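PDB 2ZUX: YesW protein from Bacillus subtilis, which cleaves the backbone of type I rhamnogalacturonan from plant cell-wall pectin by endo-type elimination, releasing oligosaccharides, and requires calcium or manganese for activity. Local coordinates for residues A[169-174]-A[222-227]; A[145-150]-A[216-221]; A[140-145]-A[176-181]. All coordinates share one frame; numbering follows the deposited sequence.

Contact 1 of 3, residues A[169-174]-A[222-227]; sequences GKNIRA and GRVLSG. With RAM (alpha-L-rhamnopyranose), chain O.
Arg173 and Gly222 are joined by a side-chain to backbone hydrogen bond. Arg173 NE lies 3.0 Å from Gly222 O, and the N-H...O angle is bent to 133°. The donor sits above the carbonyl plane, and the oxygen is tilted from the guanidinium plane. Arg173 CG is anti to the backbone N (chi1 -157°), and the chain runs extended on to NE. Arg223 CG stands 3.7 Å above the Arg173 guanidinium, over its centre. Arg173 NH1 in turn lies over a face of the Arg223 guanidinium, offset toward the rim. Beside this pair, Val224 fits both methyl groups against the backbone of Asn171. CG1 of Val224 comes to 3.5 Å from Asn171 O, and its CG2 is close to the same oxygen. Asn171 belongs to a type I beta turn from Gly169 to Ile172. The turn also carries Lys170, whose CB is 3.4 Å from rhamnose O1.

Further out, Arg173 NH2 bonds to the carbonyls of Gln144 and Gly146, and Arg173 NH1 to Tyr178. Arg223 bonds to Asn142 O and makes a salt bridge with Asp145. These acceptors probably offset the repulsion between two buried arginines whose like charges nearly touch.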
loop_
_atom_site.group_PDB
_atom_site.type_symbol
_atom_site.label_atom_id
_atom_site.label_comp_id
_atom_site.label_asym_id
_atom_site.label_seq_id
_atom_site.Cartn_x
_atom_site.Cartn_y
_atom_site.Cartn_z
ATOM N N GLY A 169 11.939 -19.574 -3.454
ATOM C CA GLY A 169 12.245 -20.976 -3.721
ATOM C C GLY A 169 11.024 -21.828 -4.005
ATOM O O GLY A 169 9.882 -21.353 -4.002
ATOM N N LYS A 170 11.270 -23.112 -4.253
ATOM C CA LYS A 170 10.239 -24.028 -4.742
ATOM C C LYS A 170 9.096 -24.284 -3.763
ATOM O O LYS A 170 8.036 -24.761 -4.177
ATOM C CB LYS A 170 10.871 -25.365 -5.139
ATOM C CG LYS A 170 11.476 -26.132 -3.967
ATOM C CD LYS A 170 12.035 -27.490 -4.377
ATOM C CE LYS A 170 13.154 -27.375 -5.402
ATOM N NZ LYS A 170 14.365 -26.718 -4.842
ATOM N N ASN A 171 9.303 -23.989 -2.480
ATOM C CA ASN A 171 8.281 -24.274 -1.474
ATOM C C ASN A 171 7.374 -23.087 -1.156
ATOM O O ASN A 171 6.574 -23.155 -0.229
ATOM C CB ASN A 171 8.892 -24.885 -0.218
ATOM C CG ASN A 171 9.571 -26.206 -0.498
ATOM O OD1 ASN A 171 10.739 -26.403 -0.144
ATOM N ND2 ASN A 171 8.864 -27.110 -1.161
ATOM N N ILE A 172 7.481 -22.030 -1.956
ATOM C CA ILE A 172 6.563 -20.903 -1.870
ATOM C C ILE A 172 5.923 -20.727 -3.242
ATOM O O ILE A 172 6.586 -20.299 -4.199
ATOM C CB ILE A 172 7.288 -19.597 -1.428
ATOM C CG1 ILE A 172 7.827 -19.709 0.012
ATOM C CG2 ILE A 172 6.360 -18.383 -1.584
ATOM C CD1 ILE A 172 6.772 -19.896 1.112
ATOM N N ARG A 173 4.637 -21.057 -3.339
ATOM C CA ARG A 173 3.922 -20.959 -4.609
ATOM C C ARG A 173 3.729 -19.496 -5.022
ATOM O O ARG A 173 3.557 -18.626 -4.170
ATOM C CB ARG A 173 2.564 -21.654 -4.491
ATOM C CG ARG A 173 1.972 -22.094 -5.812
ATOM C CD ARG A 173 0.578 -22.636 -5.620
ATOM N NE ARG A 173 0.162 -23.419 -6.778
ATOM C CZ ARG A 173 -1.079 -23.472 -7.249
ATOM N NH1 ARG A 173 -2.064 -22.786 -6.671
ATOM N NH2 ARG A 173 -1.330 -24.221 -8.314
ATOM N N ALA A 174 3.793 -19.226 -6.325
ATOM C CA ALA A 174 3.542 -17.885 -6.861
ATOM C C ALA A 174 2.068 -17.632 -7.129
ATOM O O ALA A 174 1.381 -18.473 -7.712
ATOM C CB ALA A 174 4.320 -17.679 -8.150
ATOM N N GLY A 222 1.252 -28.889 -7.872
ATOM C CA GLY A 222 2.114 -27.701 -7.819
ATOM C C GLY A 222 1.820 -26.810 -6.625
ATOM O O GLY A 222 2.152 -25.619 -6.633
ATOM N N ARG A 223 1.189 -27.381 -5.600
ATOM C CA ARG A 223 0.880 -26.658 -4.373
ATOM C C ARG A 223 1.798 -27.165 -3.282
ATOM O O ARG A 223 2.320 -28.280 -3.367
ATOM C CB ARG A 223 -0.573 -26.900 -3.976
ATOM C CG ARG A 223 -1.588 -26.423 -4.992
ATOM C CD ARG A 223 -2.951 -26.968 -4.634
ATOM N NE ARG A 223 -3.966 -26.632 -5.622
ATOM C CZ ARG A 223 -4.703 -25.527 -5.596
ATOM N NH1 ARG A 223 -4.538 -24.623 -4.627
ATOM N NH2 ARG A 223 -5.627 -25.327 -6.528
ATOM N N VAL A 224 2.007 -26.352 -2.257
ATOM C CA VAL A 224 2.865 -26.737 -1.151
ATOM C C VAL A 224 1.996 -26.828 0.088
ATOM O O VAL A 224 1.739 -25.823 0.754
ATOM C CB VAL A 224 4.048 -25.755 -0.978
ATOM C CG1 VAL A 224 4.966 -26.224 0.142
ATOM C CG2 VAL A 224 4.823 -25.627 -2.292
ATOM N N LEU A 225 1.529 -28.045 0.358
ATOM C CA LEU A 225 0.499 -28.299 1.355
ATOM C C LEU A 225 1.006 -29.133 2.525
ATOM O O LEU A 225 0.217 -29.632 3.331
ATOM C CB LEU A 225 -0.698 -28.984 0.685
ATOM C CG LEU A 225 -1.368 -28.243 -0.479
ATOM C CD1 LEU A 225 -2.510 -29.074 -1.067
ATOM C CD2 LEU A 225 -1.871 -26.863 -0.065
ATOM N N SER A 226 2.326 -29.270 2.620
ATOM C CA SER A 226 2.956 -30.026 3.699
ATOM C C SER A 226 4.344 -29.450 3.956
ATOM O O SER A 226 4.843 -28.626 3.179
ATOM C CB SER A 226 3.063 -31.509 3.343
ATOM O OG SER A 226 3.827 -31.656 2.175
ATOM N N GLY A 227 4.965 -29.893 5.044
ATOM C CA GLY A 227 6.300 -29.433 5.405
ATOM C C GLY A 227 6.275 -28.209 6.298
ATOM O O GLY A 227 5.222 -27.585 6.483
HETATM C C1 RAM O . 13.417 -23.571 -8.684
HETATM C C2 RAM O . 14.274 -24.822 -8.866
HETATM C C3 RAM O . 13.381 -26.042 -9.090
HETATM C C4 RAM O . 12.356 -25.787 -10.194
HETATM C C5 RAM O . 11.565 -24.507 -9.903
HETATM C C6 RAM O . 10.580 -24.167 -11.018
HETATM O O1 RAM O . 12.756 -23.621 -7.437
HETATM O O2 RAM O . 15.125 -24.632 -9.977
HETATM O O3 RAM O . 14.174 -27.159 -9.430
HETATM O O4 RAM O . 11.502 -26.908 -10.319
HETATM O O5 RAM O . 12.472 -23.430 -9.738
#

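Contact 2 of 3, residues A[145-150]-A[216-221]; sequences DGYTGD and DYRNEQ. With RAM (alpha-L-rhamnopyranose), chain O.
Tyr147 and Arg218 meet beside a rhamnose pocket, between a loop within one propeller sheet and a loop of the next. Arg218 CD comes to the edge of the tyrosine ring, 4.1 Å from Tyr147 CD1. Tyr147 CE1 lies over one face of the guanidinium, and the two planes stand 87° apart. The rim of the guanidinium is gripped in its own plane. Arg218 NH1 donates to rhamnose O4 at 2.8 Å, almost straight at 166°. It also donates to water 2, which passes the link on to Thr148 O. Arg218 NE and NH2 grip Asp216 side-on: NE donates to OD1, and NH2 lies 2.9 Å from OD2 in a salt bridge. The backbone N of Arg218 also donates to OD1, an Asx turn, from the face of the carboxylate plane opposite to NE. Rhamnose O1 donates a hydrogen bond to Asp150 OD1 at 2.7 Å. Asp150, Lys170 and Arg218 belong to a carbohydrate-binding site, probably one of those far from the active site. An alanine at Arg218 would probably leave rhamnose O4 without this donor and the Asp216 carboxylate without its charged mate.

Water 1 joins Tyr147 OH to Arg218 O. Farther along, Gly146 N donates to Gln221 O at 2.7 Å. Gln221 NE2 reaches Asp145 OD1 at 3.0 Å from above the carboxylate plane, and Arg223 forms a salt bridge with the same oxygen.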
loop_
_atom_site.group_PDB
_atom_site.type_symbol
_atom_site.label_atom_id
_atom_site.label_comp_id
_atom_site.label_asym_id
_atom_site.label_seq_id
_atom_site.Cartn_x
_atom_site.Cartn_y
_atom_site.Cartn_z
ATOM N N ASP A 145 -4.822 -25.485 -10.247
ATOM C CA ASP A 145 -3.711 -26.414 -10.060
ATOM C C ASP A 145 -2.600 -26.095 -11.064
ATOM O O ASP A 145 -2.852 -25.551 -12.149
ATOM C CB ASP A 145 -4.181 -27.869 -10.224
ATOM C CG ASP A 145 -5.274 -28.265 -9.218
ATOM O OD1 ASP A 145 -5.237 -27.777 -8.058
ATOM O OD2 ASP A 145 -6.179 -29.063 -9.581
ATOM N N GLY A 146 -1.369 -26.419 -10.682
ATOM C CA GLY A 146 -0.225 -26.284 -11.579
ATOM C C GLY A 146 0.995 -25.726 -10.876
ATOM O O GLY A 146 0.879 -24.973 -9.908
ATOM N N TYR A 147 2.169 -26.097 -11.374
ATOM C CA TYR A 147 3.441 -25.636 -10.835
ATOM C C TYR A 147 3.702 -24.180 -11.181
ATOM O O TYR A 147 3.275 -23.700 -12.232
ATOM C CB TYR A 147 4.581 -26.496 -11.382
ATOM C CG TYR A 147 4.633 -27.902 -10.824
ATOM C CD1 TYR A 147 5.436 -28.210 -9.728
ATOM C CD2 TYR A 147 3.892 -28.929 -11.403
ATOM C CE1 TYR A 147 5.499 -29.511 -9.214
ATOM C CE2 TYR A 147 3.940 -30.224 -10.893
ATOM C CZ TYR A 147 4.749 -30.511 -9.807
ATOM O OH TYR A 147 4.798 -31.801 -9.315
ATOM N N THR A 148 4.421 -23.482 -10.302
ATOM C CA THR A 148 4.768 -22.080 -10.547
ATOM C C THR A 148 6.273 -21.864 -10.487
ATOM O O THR A 148 6.982 -22.599 -9.802
ATOM C CB THR A 148 4.096 -21.122 -9.524
ATOM O OG1 THR A 148 4.530 -21.434 -8.189
ATOM C CG2 THR A 148 2.584 -21.222 -9.595
ATOM N N GLY A 149 6.763 -20.860 -11.208
ATOM C CA GLY A 149 8.147 -20.437 -11.060
ATOM C C GLY A 149 8.408 -19.785 -9.709
ATOM O O GLY A 149 7.464 -19.404 -8.996
ATOM N N ASP A 150 9.685 -19.653 -9.359
ATOM C CA ASP A 150 10.102 -19.014 -8.114
ATOM C C ASP A 150 9.608 -17.578 -8.024
ATOM O O ASP A 150 9.578 -16.860 -9.024
ATOM C CB ASP A 150 11.633 -18.978 -8.016
ATOM C CG ASP A 150 12.259 -20.337 -7.735
ATOM O OD1 ASP A 150 11.567 -21.252 -7.234
ATOM O OD2 ASP A 150 13.480 -20.455 -7.993
ATOM N N ASP A 216 11.685 -30.696 -0.899
ATOM C CA ASP A 216 10.726 -30.349 -1.936
ATOM C C ASP A 216 9.345 -30.812 -1.500
ATOM O O ASP A 216 9.037 -32.008 -1.537
ATOM C CB ASP A 216 11.124 -30.999 -3.267
ATOM C CG ASP A 216 10.271 -30.536 -4.435
ATOM O OD1 ASP A 216 9.241 -29.858 -4.211
ATOM O OD2 ASP A 216 10.636 -30.858 -5.593
ATOM N N TYR A 217 8.521 -29.864 -1.071
ATOM C CA TYR A 217 7.181 -30.173 -0.584
ATOM C C TYR A 217 6.099 -29.839 -1.595
ATOM O O TYR A 217 4.921 -29.800 -1.243
ATOM C CB TYR A 217 6.919 -29.452 0.740
ATOM C CG TYR A 217 7.783 -29.962 1.861
ATOM C CD1 TYR A 217 7.546 -31.206 2.433
ATOM C CD2 TYR A 217 8.841 -29.201 2.351
ATOM C CE1 TYR A 217 8.335 -31.685 3.457
ATOM C CE2 TYR A 217 9.644 -29.669 3.377
ATOM C CZ TYR A 217 9.382 -30.916 3.929
ATOM O OH TYR A 217 10.175 -31.391 4.949
ATOM N N ARG A 218 6.478 -29.618 -2.851
ATOM C CA ARG A 218 5.480 -29.428 -3.905
ATOM C C ARG A 218 4.775 -30.748 -4.170
ATOM O O ARG A 218 5.426 -31.778 -4.403
ATOM C CB ARG A 218 6.124 -28.936 -5.199
ATOM C CG ARG A 218 6.732 -27.545 -5.113
ATOM C CD ARG A 218 7.488 -27.197 -6.381
ATOM N NE ARG A 218 8.677 -28.039 -6.539
ATOM C CZ ARG A 218 9.539 -27.939 -7.550
ATOM N NH1 ARG A 218 9.364 -27.034 -8.506
ATOM N NH2 ARG A 218 10.588 -28.754 -7.597
ATOM N N ASN A 219 3.447 -30.732 -4.119
ATOM C CA ASN A 219 2.692 -31.916 -4.508
ATOM C C ASN A 219 2.442 -31.899 -6.011
ATOM O O ASN A 219 2.900 -30.997 -6.715
ATOM C CB ASN A 219 1.420 -32.095 -3.660
ATOM C CG ASN A 219 0.283 -31.183 -4.068
ATOM O OD1 ASN A 219 0.408 -30.338 -4.947
ATOM N ND2 ASN A 219 -0.860 -31.372 -3.415
ATOM N N GLU A 220 1.739 -32.905 -6.519
ATOM C CA GLU A 220 1.550 -33.015 -7.959
ATOM C C GLU A 220 0.614 -31.937 -8.518
ATOM O O GLU A 220 0.529 -31.767 -9.730
ATOM C CB GLU A 220 1.041 -34.407 -8.328
ATOM C CG GLU A 220 -0.331 -34.696 -7.760
ATOM C CD GLU A 220 -0.754 -36.141 -7.891
ATOM O OE1 GLU A 220 0.108 -37.047 -7.812
ATOM O OE2 GLU A 220 -1.960 -36.355 -8.053
ATOM N N GLN A 221 -0.087 -31.220 -7.631
ATOM C CA GLN A 221 -0.901 -30.064 -8.021
ATOM C C GLN A 221 -0.047 -28.795 -8.147
ATOM O O GLN A 221 -0.579 -27.732 -8.459
ATOM C CB GLN A 221 -1.994 -29.769 -6.983
ATOM C CG GLN A 221 -3.021 -30.851 -6.679
ATOM C CD GLN A 221 -3.877 -30.443 -5.495
ATOM O OE1 GLN A 221 -3.556 -30.747 -4.345
ATOM N NE2 GLN A 221 -4.938 -29.698 -5.767
HETATM C C1 RAM O . 13.417 -23.571 -8.684
HETATM C C2 RAM O . 14.274 -24.822 -8.866
HETATM C C3 RAM O . 13.381 -26.042 -9.090
HETATM C C4 RAM O . 12.356 -25.787 -10.194
HETATM C C5 RAM O . 11.565 -24.507 -9.903
HETATM C C6 RAM O . 10.580 -24.167 -11.018
HETATM O O1 RAM O . 12.756 -23.621 -7.437
HETATM O O2 RAM O . 15.125 -24.632 -9.977
HETATM O O3 RAM O . 14.174 -27.159 -9.430
HETATM O O4 RAM O . 11.502 -26.908 -10.319
HETATM O O5 RAM O . 12.472 -23.430 -9.738
HETATM O O HOH W 1 6.089 -32.294 -7.077
HETATM O O HOH W 2 7.117 -25.302 -9.159
#

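Contact 3 of 3, residues A[140-145]-A[176-181]; sequences KDNSQD and AHYTQF
Tyr178 extends its ring toward Lys140 and Asn142. From CB, the side chain sets CG anti to its own carbonyl carbon (chi1 -65°). One edge of the ring then runs past the backbone of Lys140. Tyr178 CD2 is 4.2 Å from Lys140 O, and Tyr178 CE2 is closer at 3.7 Å, with the oxygen near the ring plane. Next, Tyr178 CZ lies 3.9 Å from Asn142 CG. The tip follows, with Tyr178 OH 3.7 Å from Asn142 CG. The amide and the ring meet tip to tip, their planes only 13° apart. Beyond this pair, the hydroxyl is hydrogen-bonded to Arg173 NH1.

Both segments are loops of the beta-propeller. Residues 140-145 lie between two strands of one sheet, 129-136 and 152-156. Residues 176-181 lie on the connection from the last strand of that sheet, 162-167, to the first of the next, 182-184.

His177 adds a second meeting point. The edge of its ring faces Asp141, with His177 CD2 3.6 Å from Asp141 OD1. The carboxylate and ring planes stand 82° apart. The imidazole also meets the rings of substrate-binding Tyr558, edge-to-face, and of calcium-binding His326.

Two waters bridge the backbones. Water 3 donates to Lys140 O at 2.9 Å and accepts from His177 N at 3.0 Å. Water 4 accepts from Ala176 N and bonds weakly to Lys140 O.

Each loop is also braced from within. Asp141 OD2 accepts from the N and OG of Ser143, the first bond closing an Asx turn. This lies on a type I beta turn from Asp141 to Gln144, and Gln144 OE1 accepts from Asp141 N. In the other loop, Gln180 NE2 donates to Ala176 O.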
loop_
_atom_site.group_PDB
_atom_site.type_symbol
_atom_site.label_atom_id
_atom_site.label_comp_id
_atom_site.label_asym_id
_atom_site.label_seq_id
_atom_site.Cartn_x
_atom_site.Cartn_y
_atom_site.Cartn_z
ATOM N N LYS A 140 -0.364 -18.502 -10.040
ATOM C CA LYS A 140 -1.654 -19.181 -9.936
ATOM C C LYS A 140 -2.578 -18.576 -8.899
ATOM O O LYS A 140 -2.141 -18.218 -7.794
ATOM C CB LYS A 140 -1.433 -20.653 -9.572
ATOM C CG LYS A 140 -0.777 -21.499 -10.663
ATOM C CD LYS A 140 -1.772 -21.855 -11.764
ATOM C CE LYS A 140 -1.096 -22.562 -12.938
ATOM N NZ LYS A 140 -0.352 -21.597 -13.788
ATOM N N ASP A 141 -3.859 -18.491 -9.251
ATOM C CA ASP A 141 -4.895 -18.315 -8.250
ATOM C C ASP A 141 -5.014 -19.597 -7.427
ATOM O O ASP A 141 -4.691 -20.685 -7.905
ATOM C CB ASP A 141 -6.240 -17.991 -8.891
ATOM C CG ASP A 141 -7.315 -17.751 -7.857
ATOM O OD1 ASP A 141 -7.217 -16.733 -7.140
ATOM O OD2 ASP A 141 -8.237 -18.584 -7.745
ATOM N N ASN A 142 -5.489 -19.467 -6.194
ATOM C CA ASN A 142 -5.664 -20.618 -5.308
ATOM C C ASN A 142 -6.618 -21.677 -5.859
ATOM O O ASN A 142 -6.544 -22.844 -5.462
ATOM C CB ASN A 142 -6.154 -20.166 -3.932
ATOM C CG ASN A 142 -5.100 -19.412 -3.148
ATOM O OD1 ASN A 142 -4.841 -19.719 -1.978
ATOM N ND2 ASN A 142 -4.485 -18.428 -3.778
ATOM N N SER A 143 -7.517 -21.266 -6.756
ATOM C CA SER A 143 -8.452 -22.209 -7.370
ATOM C C SER A 143 -7.822 -23.064 -8.465
ATOM O O SER A 143 -8.440 -24.032 -8.911
ATOM C CB SER A 143 -9.663 -21.470 -7.940
ATOM O OG SER A 143 -9.270 -20.667 -9.034
ATOM N N GLN A 144 -6.615 -22.707 -8.902
ATOM C CA GLN A 144 -5.971 -23.364 -10.045
ATOM C C GLN A 144 -4.857 -24.307 -9.630
ATOM O O GLN A 144 -4.033 -23.966 -8.785
ATOM C CB GLN A 144 -5.377 -22.318 -10.970
ATOM C CG GLN A 144 -6.367 -21.342 -11.542
ATOM C CD GLN A 144 -5.674 -20.270 -12.341
ATOM O OE1 GLN A 144 -4.923 -19.455 -11.793
ATOM N NE2 GLN A 144 -5.897 -20.273 -13.652
ATOM N N ASP A 145 -4.822 -25.485 -10.247
ATOM C CA ASP A 145 -3.711 -26.414 -10.060
ATOM C C ASP A 145 -2.600 -26.095 -11.064
ATOM O O ASP A 145 -2.852 -25.551 -12.149
ATOM C CB ASP A 145 -4.181 -27.869 -10.224
ATOM C CG ASP A 145 -5.274 -28.265 -9.218
ATOM O OD1 ASP A 145 -5.237 -27.777 -8.058
ATOM O OD2 ASP A 145 -6.179 -29.063 -9.581
ATOM N N ALA A 176 -1.239 -14.223 -6.347
ATOM C CA ALA A 176 -1.627 -13.030 -5.589
ATOM C C ALA A 176 -1.808 -13.282 -4.096
ATOM O O ALA A 176 -1.531 -12.398 -3.277
ATOM C CB ALA A 176 -2.892 -12.428 -6.178
ATOM N N HIS A 177 -2.290 -14.471 -3.742
ATOM C CA HIS A 177 -2.733 -14.731 -2.378
ATOM C C HIS A 177 -1.700 -15.416 -1.521
ATOM O O HIS A 177 -1.966 -15.684 -0.346
ATOM C CB HIS A 177 -4.050 -15.500 -2.417
ATOM C CG HIS A 177 -5.086 -14.778 -3.200
ATOM N ND1 HIS A 177 -5.647 -13.594 -2.768
ATOM C CD2 HIS A 177 -5.570 -14.996 -4.445
ATOM C CE1 HIS A 177 -6.475 -13.145 -3.694
ATOM N NE2 HIS A 177 -6.448 -13.980 -4.719
ATOM N N TYR A 178 -0.522 -15.664 -2.095
ATOM C CA TYR A 178 0.542 -16.369 -1.382
ATOM C C TYR A 178 1.465 -15.380 -0.638
ATOM O O TYR A 178 1.134 -14.968 0.467
ATOM C CB TYR A 178 1.269 -17.343 -2.332
ATOM C CG TYR A 178 0.362 -18.472 -2.812
ATOM C CD1 TYR A 178 0.120 -19.593 -2.003
ATOM C CD2 TYR A 178 -0.291 -18.393 -4.047
ATOM C CE1 TYR A 178 -0.720 -20.615 -2.427
ATOM C CE2 TYR A 178 -1.140 -19.415 -4.485
ATOM C CZ TYR A 178 -1.346 -20.511 -3.658
ATOM O OH TYR A 178 -2.197 -21.520 -4.069
ATOM N N THR A 179 2.578 -14.959 -1.238
ATOM C CA THR A 179 3.513 -14.057 -0.555
ATOM C C THR A 179 2.903 -12.679 -0.354
ATOM O O THR A 179 2.451 -12.040 -1.312
ATOM C CB THR A 179 4.829 -13.916 -1.342
ATOM O OG1 THR A 179 5.453 -15.203 -1.438
ATOM C CG2 THR A 179 5.785 -12.957 -0.658
ATOM N N GLN A 180 2.919 -12.241 0.908
ATOM C CA GLN A 180 2.474 -10.915 1.334
ATOM C C GLN A 180 3.649 -10.302 2.088
ATOM O O GLN A 180 3.995 -10.763 3.172
ATOM C CB GLN A 180 1.237 -11.039 2.237
ATOM C CG GLN A 180 0.146 -11.972 1.703
ATOM C CD GLN A 180 -0.319 -11.638 0.292
ATOM O OE1 GLN A 180 -0.262 -10.492 -0.164
ATOM N NE2 GLN A 180 -0.798 -12.660 -0.410
ATOM N N PHE A 181 4.294 -9.300 1.500
ATOM C CA PHE A 181 5.565 -8.815 2.046
ATOM C C PHE A 181 5.459 -7.459 2.715
ATOM O O PHE A 181 4.923 -6.506 2.155
ATOM C CB PHE A 181 6.694 -8.879 1.003
ATOM C CG PHE A 181 6.474 -8.025 -0.231
ATOM C CD1 PHE A 181 7.155 -6.824 -0.383
ATOM C CD2 PHE A 181 5.620 -8.437 -1.255
ATOM C CE1 PHE A 181 6.972 -6.039 -1.518
ATOM C CE2 PHE A 181 5.423 -7.643 -2.389
ATOM C CZ PHE A 181 6.098 -6.449 -2.514
HETATM O O HOH W 3 -3.074 -16.759 -5.496
HETATM O O HOH W 4 -3.166 -15.165 -8.238
#

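All three contacts lie on one side of the molecule. Contact 2 joins loops of two neighbouring propeller sheets; contacts 1 and 3 each set the connection between those sheets against one of these loops. Contact 1 is buried, contact 3 partly so, and contact 2 lies at the surface. Contacts 2 and 3 share Asp145, and the arginines of contact 1 tie in both. Their chemistry follows their place. Buried contact 1 rests on guanidinium groups and backbone carbonyls. Contact 2 combines direct polar bonds and bridging waters, and at one end meets rhamnose through Arg218 and Asp150. Contact 1 also touches this sugar, through Lys170. Contact 3 relies on ring edges and bridging waters, and borders residues of the substrate and calcium sites.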